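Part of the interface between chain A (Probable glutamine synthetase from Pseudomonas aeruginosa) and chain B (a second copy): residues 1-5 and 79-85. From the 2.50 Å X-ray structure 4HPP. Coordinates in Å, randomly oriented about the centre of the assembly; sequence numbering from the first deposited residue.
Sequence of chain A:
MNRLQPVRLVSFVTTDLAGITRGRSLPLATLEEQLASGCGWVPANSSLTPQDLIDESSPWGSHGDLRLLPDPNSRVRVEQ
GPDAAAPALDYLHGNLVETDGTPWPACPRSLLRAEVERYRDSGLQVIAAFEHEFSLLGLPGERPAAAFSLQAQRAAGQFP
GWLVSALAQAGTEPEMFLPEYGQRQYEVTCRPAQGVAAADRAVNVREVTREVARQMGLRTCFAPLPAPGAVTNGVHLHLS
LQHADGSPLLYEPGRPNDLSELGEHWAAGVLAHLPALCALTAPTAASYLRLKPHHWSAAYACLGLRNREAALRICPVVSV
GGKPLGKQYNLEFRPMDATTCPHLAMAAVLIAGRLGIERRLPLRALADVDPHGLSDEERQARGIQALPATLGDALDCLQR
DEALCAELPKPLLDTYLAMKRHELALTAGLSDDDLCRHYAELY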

# COMPACT_ATOMS: atom_id res chain seq x y z
N MET A 1 -8.17 -27.10 -11.15
CA MET A 1 -7.51 -28.45 -11.13
C MET A 1 -6.00 -28.25 -11.31
O MET A 1 -5.20 -28.69 -10.48
CB MET A 1 -8.10 -29.38 -12.22
CG MET A 1 -9.57 -29.14 -12.60
SD MET A 1 -9.87 -27.69 -13.65
CE MET A 1 -9.55 -28.36 -15.29
N ASN A 2 -5.65 -27.58 -12.41
CA ASN A 2 -4.29 -27.19 -12.76
C ASN A 2 -4.34 -25.68 -13.08
O ASN A 2 -5.28 -25.23 -13.74
CB ASN A 2 -3.81 -28.01 -13.98
CG ASN A 2 -2.32 -27.86 -14.27
OD1 ASN A 2 -1.88 -26.98 -15.04
ND2 ASN A 2 -1.52 -28.74 -13.68
N ARG A 3 -3.39 -24.90 -12.59
CA ARG A 3 -3.33 -23.49 -12.98
C ARG A 3 -2.62 -23.41 -14.34
O ARG A 3 -1.43 -23.75 -14.45
CB ARG A 3 -2.62 -22.63 -11.91
CG ARG A 3 -2.38 -21.16 -12.29
CD ARG A 3 -3.65 -20.31 -12.32
NE ARG A 3 -3.38 -18.89 -12.64
CZ ARG A 3 -3.93 -18.19 -13.66
NH1 ARG A 3 -4.82 -18.74 -14.52
NH2 ARG A 3 -3.60 -16.92 -13.81
N LEU A 4 -3.34 -22.98 -15.38
CA LEU A 4 -2.77 -22.94 -16.73
C LEU A 4 -1.60 -21.96 -16.86
O LEU A 4 -1.44 -21.02 -16.05
CB LEU A 4 -3.84 -22.70 -17.81
CG LEU A 4 -4.30 -23.91 -18.64
CD1 LEU A 4 -5.81 -23.92 -18.83
CD2 LEU A 4 -3.58 -24.00 -19.99
N GLN A 5 -0.79 -22.23 -17.88
CA GLN A 5 0.36 -21.44 -18.29
C GLN A 5 0.06 -20.60 -19.54
O GLN A 5 -0.68 -21.02 -20.44
CB GLN A 5 1.52 -22.38 -18.65
CG GLN A 5 1.89 -23.44 -17.62
CD GLN A 5 2.43 -22.83 -16.34
OE1 GLN A 5 2.00 -23.20 -15.26
NE2 GLN A 5 3.37 -21.89 -16.46
N GLU B 79 -11.22 -21.31 -19.96
CA GLU B 79 -11.35 -21.64 -18.56
C GLU B 79 -10.45 -20.76 -17.74
O GLU B 79 -10.80 -20.38 -16.62
CB GLU B 79 -11.03 -23.12 -18.33
CG GLU B 79 -11.96 -24.02 -19.17
CD GLU B 79 -13.40 -24.09 -18.62
OE1 GLU B 79 -13.56 -23.80 -17.42
OE2 GLU B 79 -14.37 -24.40 -19.36
N GLN B 80 -9.29 -20.41 -18.27
CA GLN B 80 -8.38 -19.62 -17.44
C GLN B 80 -7.71 -18.52 -18.19
O GLN B 80 -7.21 -18.74 -19.31
CB GLN B 80 -7.32 -20.51 -16.88
CG GLN B 80 -7.65 -20.96 -15.48
CD GLN B 80 -6.75 -22.08 -15.09
OE1 GLN B 80 -6.86 -23.16 -15.65
NE2 GLN B 80 -5.81 -21.81 -14.18
N GLY B 81 -7.67 -17.34 -17.57
CA GLY B 81 -6.94 -16.24 -18.17
C GLY B 81 -5.95 -15.70 -17.18
O GLY B 81 -5.72 -16.31 -16.14
N PRO B 82 -5.40 -14.51 -17.47
CA PRO B 82 -4.36 -13.89 -16.67
C PRO B 82 -4.69 -13.76 -15.18
O PRO B 82 -3.81 -13.83 -14.32
CB PRO B 82 -4.20 -12.52 -17.32
CG PRO B 82 -4.99 -12.55 -18.60
CD PRO B 82 -5.51 -13.91 -18.80
N ASP B 83 -5.96 -13.53 -14.88
CA ASP B 83 -6.44 -13.32 -13.51
C ASP B 83 -7.01 -14.66 -13.02
O ASP B 83 -7.98 -15.20 -13.59
CB ASP B 83 -7.54 -12.22 -13.54
CG ASP B 83 -8.10 -11.91 -12.16
OD1 ASP B 83 -7.97 -12.80 -11.25
OD2 ASP B 83 -8.64 -10.77 -11.97
N ALA B 84 -6.42 -15.26 -12.00
CA ALA B 84 -6.87 -16.64 -11.64
C ALA B 84 -8.24 -16.65 -10.95
O ALA B 84 -8.93 -17.68 -10.93
CB ALA B 84 -5.82 -17.36 -10.81
N ALA B 85 -8.68 -15.46 -10.52
CA ALA B 85 -9.95 -15.29 -9.83
C ALA B 85 -11.11 -14.97 -10.80
O ALA B 85 -12.24 -14.73 -10.36
CB ALA B 85 -9.83 -14.23 -8.74

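Neither stretch forms regular helix or strand, so the contact is assembled from loop backbone and a few side chains rather than from a shared sheet. The nearest CA atoms across it, those of Leu A4 and Gln B80, lie 6.6 Å apart, and the two stretches together bury 306 Å². Most of that area belongs to Arg A3, with 102 Å² covered, and Gln B80, with 94 Å².

The CA-to-CB bond of Arg A3 points sideways, yet the end of its side chain comes nearer to chain B, extended by chi1 and chi3 near 180° with a turn at chi2 (72°, p). This places the guanidinium beside the backbone of the opposing loop. Its two terminal nitrogens share one acceptor: NH1 of Arg A3 donates to O of Gly B81 at 3.1 Å with an N-H...O angle of 152°, and NH2 of Arg A3 donates to the same O of Gly B81 at 3.2 Å and 144°. The carbonyl oxygen lies near the guanidinium plane, where the N-H groups point, so one uncharged backbone acceptor can receive both. O of Pro B82, also at the edge, is 3.1 Å from NH2 of Arg A3. Over one face sits the methyl of Ala B84, its CB 3.4 Å from NE of Arg A3, a van der Waals contact against the face, while NH1 and NH2 bond near the plane.

The CA-to-CB bond of Gln B80 points toward chain A, and its side-chain amide lies close to the backbone of Asn A2 and Leu A4. As modelled, NE2 of Gln B80 is 3.0 Å from N of Leu A4, a pairing of two nitrogens that suggests the amide is turned over; its polar contacts are therefore left unassigned. The CA-to-CB bond of Leu A4 also points toward chain B, and the residue adds 36 Å² of covered surface.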